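Local structure of halohydrin epoxidase A (Corynebacterium sp., 4Z9F) at residues A4-A9 / A16-L21; R61-T66 / I111-S116; T184-S189 / P195-R200. The protein probably converts vicinal halohydrins reversibly into epoxides with release of hydrogen halide, using a Rossmann-type fold related to that of short-chain dehydrogenases/reductases. The protein carries 1 engineered substitution. One frame throughout, in Å; residues are numbered along the deposited sequence.

Interaction 1: A4-A9 / A16-L21; sequences ALVTHA and AAVEAL
A17, V18 and L21 present one apolar face of helix 14-23 to strand 3-6, the first strand and helix of the opening beta-alpha-beta unit of this Rossmann-type fold. The axes of 4-6 and 16-21 run nearly antiparallel (162°) and come within 9.4 Å. A17 comes first and stays peripheral: its CB lies 4.4 Å from CG2 of V6. V18, next along the helix, engages the strand through one methyl, CG2. This methyl meets V6 CG1 at 3.9 Å and also touches CB of A9, which lies just past the end of the strand. V6 places CG1 anti to its backbone N (chi1 176°), leaving CG2 to face A17 and L21 while also skirting V18 CG2. One turn after A17 comes L21, whose side chain slants across that of V6. Strand 27-30 completes the unit alongside, V28 touching V6 and L21, and C30 touching A9 and V18; I220 and T221 of helix 213-224 pack against A17 and L21. All the touching side chains are buried and apolar. The CD1 branch of L21 bridges two strand residues, 3.9 Å from A4 CB and 4.1 Å from V6 CG2.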
loop_
_atom_site.group_PDB
_atom_site.type_symbol
_atom_site.label_atom_id
_atom_site.label_comp_id
_atom_site.label_asym_id
_atom_site.label_seq_id
_atom_site.Cartn_x
_atom_site.Cartn_y
_atom_site.Cartn_z
ATOM N N ALA C 4 29.187 5.277 -13.642
ATOM C CA ALA C 4 28.055 4.461 -13.241
ATOM C C ALA C 4 28.456 2.997 -13.279
ATOM O O ALA C 4 29.291 2.583 -14.094
ATOM C CB ALA C 4 26.834 4.690 -14.147
ATOM N N LEU C 5 27.886 2.229 -12.359
ATOM C CA LEU C 5 28.008 0.783 -12.336
ATOM C C LEU C 5 26.633 0.207 -12.654
ATOM O O LEU C 5 25.636 0.628 -12.060
ATOM C CB LEU C 5 28.503 0.292 -10.977
ATOM C CG LEU C 5 28.388 -1.211 -10.703
ATOM C CD1 LEU C 5 29.242 -2.031 -11.675
ATOM C CD2 LEU C 5 28.746 -1.527 -9.262
ATOM N N VAL C 6 26.580 -0.706 -13.625
ATOM C CA VAL C 6 25.344 -1.379 -14.031
ATOM C C VAL C 6 25.593 -2.876 -13.976
ATOM O O VAL C 6 26.500 -3.382 -14.649
ATOM C CB VAL C 6 24.893 -0.968 -15.443
ATOM C CG1 VAL C 6 23.655 -1.781 -15.868
ATOM C CG2 VAL C 6 24.640 0.544 -15.528
ATOM N N THR C 7 24.805 -3.588 -13.179
ATOM C CA THR C 7 24.965 -5.027 -13.116
ATOM C C THR C 7 24.120 -5.693 -14.204
ATOM O O THR C 7 23.212 -5.083 -14.778
ATOM C CB THR C 7 24.580 -5.555 -11.739
ATOM O OG1 THR C 7 23.214 -5.216 -11.475
ATOM C CG2 THR C 7 25.464 -4.929 -10.675
ATOM N N HIS C 8 24.451 -6.949 -14.491
ATOM C CA HIS C 8 23.753 -7.763 -15.497
ATOM C C HIS C 8 23.443 -6.950 -16.752
ATOM O O HIS C 8 22.306 -6.882 -17.224
ATOM C CB HIS C 8 22.490 -8.375 -14.898
ATOM C CG HIS C 8 22.758 -9.294 -13.749
ATOM N ND1 HIS C 8 23.269 -10.563 -13.914
ATOM C CD2 HIS C 8 22.572 -9.134 -12.417
ATOM C CE1 HIS C 8 23.388 -11.144 -12.734
ATOM N NE2 HIS C 8 22.969 -10.301 -11.809
ATOM N N ALA C 9 24.498 -6.330 -17.303
ATOM C CA ALA C 9 24.338 -5.270 -18.292
ATOM C C ALA C 9 23.682 -5.735 -19.586
ATOM O O ALA C 9 23.201 -4.895 -20.357
ATOM C CB ALA C 9 25.697 -4.639 -18.611
ATOM N N ALA C 16 19.011 -0.654 -21.514
ATOM C CA ALA C 16 18.428 0.683 -21.475
ATOM C C ALA C 16 19.263 1.620 -20.609
ATOM O O ALA C 16 19.464 2.790 -20.962
ATOM C CB ALA C 16 16.985 0.614 -20.959
ATOM N N ALA C 17 19.740 1.117 -19.472
ATOM C CA ALA C 17 20.511 1.935 -18.544
ATOM C C ALA C 17 21.874 2.276 -19.135
ATOM O O ALA C 17 22.306 3.431 -19.100
ATOM C CB ALA C 17 20.655 1.201 -17.214
ATOM N N VAL C 18 22.555 1.276 -19.692
ATOM C CA VAL C 18 23.884 1.495 -20.261
ATOM C C VAL C 18 23.816 2.509 -21.397
ATOM O O VAL C 18 24.658 3.411 -21.499
ATOM C CB VAL C 18 24.491 0.152 -20.713
ATOM C CG1 VAL C 18 25.773 0.382 -21.511
ATOM C CG2 VAL C 18 24.754 -0.742 -19.514
ATOM N N GLU C 19 22.794 2.406 -22.250
ATOM C CA GLU C 19 22.659 3.380 -23.328
ATOM C C GLU C 19 22.304 4.766 -22.805
ATOM O O GLU C 19 22.881 5.763 -23.250
ATOM C CB GLU C 19 21.615 2.922 -24.343
ATOM C CG GLU C 19 21.292 3.993 -25.383
ATOM C CD GLU C 19 21.337 3.470 -26.821
ATOM O OE1 GLU C 19 20.539 3.980 -27.646
ATOM O OE2 GLU C 19 22.165 2.567 -27.112
ATOM N N ALA C 20 21.342 4.865 -21.883
ATOM C CA ALA C 20 20.905 6.191 -21.457
ATOM C C ALA C 20 22.002 6.926 -20.694
ATOM O O ALA C 20 22.219 8.122 -20.907
ATOM C CB ALA C 20 19.651 6.082 -20.598
ATOM N N LEU C 21 22.690 6.229 -19.795
ATOM C CA LEU C 21 23.745 6.868 -19.015
ATOM C C LEU C 21 24.924 7.260 -19.899
ATOM O O LEU C 21 25.522 8.324 -19.701
ATOM C CB LEU C 21 24.184 5.934 -17.889
ATOM C CG LEU C 21 23.085 5.674 -16.845
ATOM C CD1 LEU C 21 23.393 4.442 -16.016
ATOM C CD2 LEU C 21 22.967 6.902 -15.973
#

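Interaction 2: R61-T66 / I111-S116; sequences RLVDAT and ILLLQS
V63 and L113 make the apolar heart of this contact between helices 62-67 and 96-123, the connections before and after strand 73-79 in the Rossmann-type fold. The axes of the two short segments cross at -50°, 10.0 Å apart at their closest. The side chains of V63 and L113 meet at about a right angle, V63 CG2 lying 3.9 Å from L113 CD1. The same leucine methyl also reaches the first helical residue, at 4.2 Å from CB of L62. V63 CG2 has a second neighbour in S116 OG, 3.7 Å away, a van der Waals contact of methyl against oxygen.

The polar link across the helices runs through water 1. The water accepts from V63 N at 2.8 Å and donates to S116 OG over a short 2.5 Å. S116 OG in turn donates to L113 O of its own helix at 2.7 Å. Its chi1 of 75° places OG between the backbone N and the carbonyl carbon, within range of that oxygen, which it approaches at a C=O...OG angle of 127°. The serine hydroxyl is thus engaged both as donor and as acceptor. A similar side-chain to backbone bond occurs in the other helix, where T66 OG1 donates to L62 O at 2.6 Å.

Both helices pack on one face of the parallel sheet: I73 of strand 73-79 touches V63 and T66, I76 and S78 touch L113, and L5 of strand 3-6 touches L62. Elsewhere on helix 96-123, Q115 NE2 hydrogen-bonds to I91 O and T94 O of the second subunit, consistent with the long-helix interfaces of short-chain dehydrogenase/reductase tetramers, and L157 of helix 147-165 packs on I111 and L114.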
loop_
_atom_site.group_PDB
_atom_site.type_symbol
_atom_site.label_atom_id
_atom_site.label_comp_id
_atom_site.label_asym_id
_atom_site.label_seq_id
_atom_site.Cartn_x
_atom_site.Cartn_y
_atom_site.Cartn_z
ATOM N N ARG C 61 32.513 -7.484 -4.687
ATOM C CA ARG C 61 33.747 -6.983 -5.276
ATOM C C ARG C 61 33.524 -6.008 -6.421
ATOM O O ARG C 61 34.491 -5.392 -6.883
ATOM C CB ARG C 61 34.617 -8.158 -5.752
ATOM C CG ARG C 61 35.205 -8.965 -4.598
ATOM C CD ARG C 61 35.739 -10.315 -5.038
ATOM N NE ARG C 61 36.310 -11.053 -3.912
ATOM C CZ ARG C 61 37.219 -12.018 -4.029
ATOM N NH1 ARG C 61 37.665 -12.377 -5.229
ATOM N NH2 ARG C 61 37.679 -12.629 -2.944
ATOM N N LEU C 62 32.279 -5.817 -6.867
ATOM C CA LEU C 62 32.026 -4.962 -8.023
ATOM C C LEU C 62 32.372 -3.505 -7.760
ATOM O O LEU C 62 32.787 -2.794 -8.681
ATOM C CB LEU C 62 30.557 -5.065 -8.441
ATOM C CG LEU C 62 30.137 -6.448 -8.914
ATOM C CD1 LEU C 62 28.669 -6.414 -9.274
ATOM C CD2 LEU C 62 31.004 -6.890 -10.106
ATOM N N VAL C 63 32.178 -3.026 -6.533
ATOM C CA VAL C 63 32.413 -1.608 -6.281
ATOM C C VAL C 63 33.906 -1.303 -6.347
ATOM O O VAL C 63 34.326 -0.346 -7.005
ATOM C CB VAL C 63 31.796 -1.180 -4.938
ATOM C CG1 VAL C 63 32.253 0.216 -4.562
ATOM C CG2 VAL C 63 30.268 -1.225 -5.018
ATOM N N ASP C 64 34.728 -2.123 -5.690
ATOM C CA ASP C 64 36.172 -1.893 -5.738
ATOM C C ASP C 64 36.697 -2.021 -7.166
ATOM O O ASP C 64 37.524 -1.215 -7.605
ATOM C CB ASP C 64 36.896 -2.863 -4.799
ATOM C CG ASP C 64 36.800 -2.453 -3.329
ATOM O OD1 ASP C 64 36.583 -1.256 -3.037
ATOM O OD2 ASP C 64 36.950 -3.340 -2.457
ATOM N N ALA C 65 36.196 -3.005 -7.919
ATOM C CA ALA C 65 36.592 -3.137 -9.320
ATOM C C ALA C 65 36.184 -1.915 -10.133
ATOM O O ALA C 65 36.951 -1.439 -10.980
ATOM C CB ALA C 65 35.988 -4.402 -9.926
ATOM N N THR C 66 34.974 -1.397 -9.902
ATOM C CA THR C 66 34.564 -0.167 -10.571
ATOM C C THR C 66 35.509 0.977 -10.233
ATOM O O THR C 66 35.822 1.811 -11.091
ATOM C CB THR C 66 33.132 0.202 -10.178
ATOM O OG1 THR C 66 32.273 -0.914 -10.438
ATOM C CG2 THR C 66 32.654 1.405 -10.975
ATOM N N ILE C 111 21.858 -7.125 -1.732
ATOM C CA ILE C 111 22.231 -6.723 -0.374
ATOM C C ILE C 111 23.752 -6.696 -0.216
ATOM O O ILE C 111 24.321 -5.745 0.331
ATOM C CB ILE C 111 21.577 -7.652 0.662
ATOM C CG1 ILE C 111 20.110 -7.265 0.859
ATOM C CG2 ILE C 111 22.325 -7.583 1.991
ATOM C CD1 ILE C 111 19.330 -8.256 1.694
ATOM N N LEU C 112 24.431 -7.746 -0.686
ATOM C CA LEU C 112 25.889 -7.785 -0.595
ATOM C C LEU C 112 26.520 -6.665 -1.410
ATOM O O LEU C 112 27.532 -6.086 -0.998
ATOM C CB LEU C 112 26.424 -9.145 -1.061
ATOM C CG LEU C 112 26.097 -10.367 -0.199
ATOM C CD1 LEU C 112 26.773 -11.607 -0.755
ATOM C CD2 LEU C 112 26.483 -10.143 1.255
ATOM N N LEU C 113 25.950 -6.358 -2.580
ATOM C CA LEU C 113 26.433 -5.228 -3.367
ATOM C C LEU C 113 26.248 -3.919 -2.612
ATOM O O LEU C 113 27.192 -3.137 -2.465
ATOM C CB LEU C 113 25.710 -5.171 -4.710
ATOM C CG LEU C 113 25.926 -3.906 -5.549
ATOM C CD1 LEU C 113 27.394 -3.769 -5.926
ATOM C CD2 LEU C 113 25.083 -3.958 -6.807
ATOM N N LEU C 114 25.028 -3.662 -2.125
ATOM C CA LEU C 114 24.778 -2.438 -1.363
ATOM C C LEU C 114 25.683 -2.345 -0.134
ATOM O O LEU C 114 26.220 -1.272 0.161
ATOM C CB LEU C 114 23.302 -2.361 -0.952
ATOM C CG LEU C 114 22.893 -1.181 -0.065
ATOM C CD1 LEU C 114 23.064 0.151 -0.786
ATOM C CD2 LEU C 114 21.464 -1.347 0.452
ATOM N N GLN C 115 25.857 -3.457 0.594
ATOM C CA GLN C 115 26.695 -3.446 1.795
ATOM C C GLN C 115 28.099 -2.968 1.463
ATOM O O GLN C 115 28.658 -2.111 2.156
ATOM C CB GLN C 115 26.742 -4.844 2.434
ATOM C CG GLN C 115 27.660 -4.960 3.658
ATOM C CD GLN C 115 27.743 -6.374 4.246
ATOM O OE1 GLN C 115 28.052 -7.337 3.542
ATOM N NE2 GLN C 115 27.486 -6.493 5.556
ATOM N N SER C 116 28.679 -3.519 0.390
ATOM C CA SER C 116 30.027 -3.153 -0.039
ATOM C C SER C 116 30.111 -1.712 -0.520
ATOM O O SER C 116 31.198 -1.136 -0.521
ATOM C CB SER C 116 30.491 -4.091 -1.163
ATOM O OG SER C 116 29.854 -3.769 -2.394
HETATM O O HOH W 1 30.733 -4.453 -4.621
#

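Interaction 3: T184-S189 / P195-R200; sequences TYFPTS and PELRER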
loop_
_atom_site.group_PDB
_atom_site.type_symbol
_atom_site.label_atom_id
_atom_site.label_comp_id
_atom_site.label_asym_id
_atom_site.label_seq_id
_atom_site.Cartn_x
_atom_site.Cartn_y
_atom_site.Cartn_z
ATOM N N THR C 184 14.823 -9.498 -21.619
ATOM C CA THR C 184 14.498 -10.626 -20.759
ATOM C C THR C 184 13.021 -10.994 -20.859
ATOM O O THR C 184 12.680 -12.124 -21.216
ATOM C CB THR C 184 14.882 -10.325 -19.310
ATOM O OG1 THR C 184 16.295 -10.104 -19.244
ATOM C CG2 THR C 184 14.529 -11.507 -18.432
ATOM N N TYR C 185 12.125 -10.042 -20.581
ATOM C CA TYR C 185 10.718 -10.391 -20.422
ATOM C C TYR C 185 9.832 -10.012 -21.600
ATOM O O TYR C 185 8.808 -10.668 -21.808
ATOM C CB TYR C 185 10.160 -9.750 -19.151
ATOM C CG TYR C 185 10.725 -10.376 -17.896
ATOM C CD1 TYR C 185 10.489 -11.713 -17.603
ATOM C CD2 TYR C 185 11.489 -9.634 -17.012
ATOM C CE1 TYR C 185 11.002 -12.298 -16.458
ATOM C CE2 TYR C 185 12.013 -10.210 -15.864
ATOM C CZ TYR C 185 11.751 -11.541 -15.590
ATOM O OH TYR C 185 12.251 -12.136 -14.445
ATOM N N PHE C 186 10.175 -8.975 -22.364
ATOM C CA PHE C 186 9.351 -8.520 -23.486
ATOM C C PHE C 186 10.257 -8.082 -24.630
ATOM O O PHE C 186 10.314 -6.899 -24.982
ATOM C CB PHE C 186 8.427 -7.376 -23.062
ATOM C CG PHE C 186 7.388 -7.776 -22.056
ATOM C CD1 PHE C 186 6.212 -8.397 -22.457
ATOM C CD2 PHE C 186 7.583 -7.530 -20.707
ATOM C CE1 PHE C 186 5.254 -8.784 -21.521
ATOM C CE2 PHE C 186 6.616 -7.909 -19.766
ATOM C CZ PHE C 186 5.456 -8.531 -20.180
ATOM N N PRO C 187 10.987 -9.014 -25.232
ATOM C CA PRO C 187 11.838 -8.636 -26.364
ATOM C C PRO C 187 10.988 -8.136 -27.525
ATOM O O PRO C 187 9.803 -8.464 -27.648
ATOM C CB PRO C 187 12.582 -9.933 -26.703
ATOM C CG PRO C 187 11.701 -11.022 -26.196
ATOM C CD PRO C 187 11.031 -10.461 -24.968
ATOM N N THR C 188 11.592 -7.285 -28.357
ATOM C CA THR C 188 10.871 -6.752 -29.506
ATOM C C THR C 188 10.309 -7.868 -30.380
ATOM O O THR C 188 9.190 -7.754 -30.895
ATOM C CB THR C 188 11.790 -5.826 -30.312
ATOM O OG1 THR C 188 12.087 -4.673 -29.517
ATOM C CG2 THR C 188 11.117 -5.369 -31.594
ATOM N N SER C 189 11.048 -8.974 -30.516
ATOM C CA SER C 189 10.598 -10.072 -31.369
ATOM C C SER C 189 9.277 -10.673 -30.891
ATOM O O SER C 189 8.466 -11.112 -31.716
ATOM C CB SER C 189 11.666 -11.156 -31.424
ATOM O OG SER C 189 12.004 -11.531 -30.105
ATOM N N PRO C 195 0.769 -12.648 -31.636
ATOM C CA PRO C 195 -0.444 -11.820 -31.559
ATOM C C PRO C 195 -1.071 -11.813 -30.177
ATOM O O PRO C 195 -1.793 -10.861 -29.846
ATOM C CB PRO C 195 -1.377 -12.449 -32.609
ATOM C CG PRO C 195 -0.905 -13.857 -32.749
ATOM C CD PRO C 195 0.558 -13.893 -32.402
ATOM N N GLU C 196 -0.801 -12.833 -29.355
ATOM C CA GLU C 196 -1.366 -12.887 -28.012
ATOM C C GLU C 196 -0.834 -11.758 -27.133
ATOM O O GLU C 196 -1.566 -11.225 -26.290
ATOM C CB GLU C 196 -1.061 -14.242 -27.374
ATOM C CG GLU C 196 -1.632 -15.446 -28.115
ATOM C CD GLU C 196 -0.650 -16.068 -29.115
ATOM O OE1 GLU C 196 0.440 -15.478 -29.367
ATOM O OE2 GLU C 196 -0.972 -17.165 -29.638
ATOM N N LEU C 197 0.437 -11.381 -27.314
ATOM C CA LEU C 197 1.015 -10.319 -26.491
ATOM C C LEU C 197 0.324 -8.988 -26.751
ATOM O O LEU C 197 -0.017 -8.257 -25.815
ATOM C CB LEU C 197 2.521 -10.207 -26.751
ATOM C CG LEU C 197 3.278 -9.125 -25.976
ATOM C CD1 LEU C 197 3.033 -9.211 -24.476
ATOM C CD2 LEU C 197 4.777 -9.175 -26.269
ATOM N N ARG C 198 0.128 -8.648 -28.030
ATOM C CA ARG C 198 -0.565 -7.413 -28.374
ATOM C C ARG C 198 -1.946 -7.363 -27.741
ATOM O O ARG C 198 -2.369 -6.311 -27.229
ATOM C CB ARG C 198 -0.682 -7.293 -29.893
ATOM C CG ARG C 198 0.633 -7.382 -30.614
ATOM C CD ARG C 198 0.451 -7.128 -32.094
ATOM N NE ARG C 198 1.758 -7.047 -32.725
ATOM C CZ ARG C 198 1.985 -6.466 -33.893
ATOM N NH1 ARG C 198 0.979 -5.912 -34.563
ATOM N NH2 ARG C 198 3.215 -6.439 -34.385
ATOM N N GLU C 199 -2.676 -8.481 -27.805
ATOM C CA GLU C 199 -4.009 -8.549 -27.217
ATOM C C GLU C 199 -3.957 -8.307 -25.716
ATOM O O GLU C 199 -4.763 -7.547 -25.169
ATOM C CB GLU C 199 -4.636 -9.913 -27.503
ATOM C CG GLU C 199 -5.094 -10.120 -28.938
ATOM C CD GLU C 199 -6.165 -11.201 -29.035
ATOM O OE1 GLU C 199 -5.901 -12.332 -28.568
ATOM O OE2 GLU C 199 -7.267 -10.922 -29.564
ATOM N N ARG C 200 -3.011 -8.958 -25.039
ATOM C CA ARG C 200 -2.892 -8.842 -23.590
ATOM C C ARG C 200 -2.530 -7.419 -23.178
ATOM O O ARG C 200 -3.077 -6.887 -22.203
ATOM C CB ARG C 200 -1.846 -9.842 -23.100
ATOM C CG ARG C 200 -1.505 -9.761 -21.628
ATOM C CD ARG C 200 -0.336 -10.683 -21.341
ATOM N NE ARG C 200 0.244 -10.455 -20.022
ATOM C CZ ARG C 200 1.475 -10.820 -19.674
ATOM N NH1 ARG C 200 2.266 -11.432 -20.558
ATOM N NH2 ARG C 200 1.915 -10.571 -18.444
#
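F186 turns the CD1-CE1 side of its ring to the end of L197, with L197 CD1 lying at the ring edge near its plane. The pair joins the segment leading into helix 188-193 to the first turns of helix 195-204. Both short helices belong to the excursion between strand 170-177 and helix 213-224 of the Rossmann-type fold, a region that often contributes to the substrate pocket in short-chain dehydrogenases/reductases.

The closest approach is F186 CE1 to L197 CD1, 3.7 Å; the other methyl, L197 CD2, sits 4.1 Å from CD1 of the ring. Both leucine branches therefore lean on one ring side, and the two side chains slant across each other. L197 holds CG anti to its backbone N (chi1 179°), which carries the methyls away from the helix and onto the phenyl edge.

R200, one turn later, brings NH1 to the same CE1 corner of the ring edge, on the other side of the ring plane from L197 CD1. Its chain is extended from CG to NE, its guanidinium plane is 48° from the ring plane, and the two side chains cross at about a right angle. F186 lies obliquely to the guanidinium, an apolar neighbour for part of the arginine.

The ring of F179 also meets F186, their planes about 30° apart, and touches R200, while D190 and W191 of helix 188-193 pack on L197. The backbone is tied down as well, F186 O accepting a hydrogen bond from N181 ND2. P187, next in sequence, occupies the N-cap position of helix 188-193. No hydrogen bond spans the two segments; the polar end of R200 touches the ring only through NH1, which stands 4.1 Å from F186 CE1.

Overall arrangement
Along the chain the three contacts follow in series: interaction 1, then 2, then 3. Interactions 1 and 2 have centres 16 Å apart and touch at the end of strand 3-6 and the turn after it, where L5 CD1 lies 3.5 Å from T66 OG1 and T7 meets both L62 and L113. Interaction 1 packs a helix on a strand and interaction 2 packs two helices together, on opposite faces of the sheet; helix 96-123 also reaches the second subunit. Interaction 3 stands apart at the periphery, with centres about 23 Å from interaction 1 and 34 Å from interaction 2, on the opposite side of the chain's centre from the latter. It lies in the helical excursion between strand 170-177 and helix 213-224.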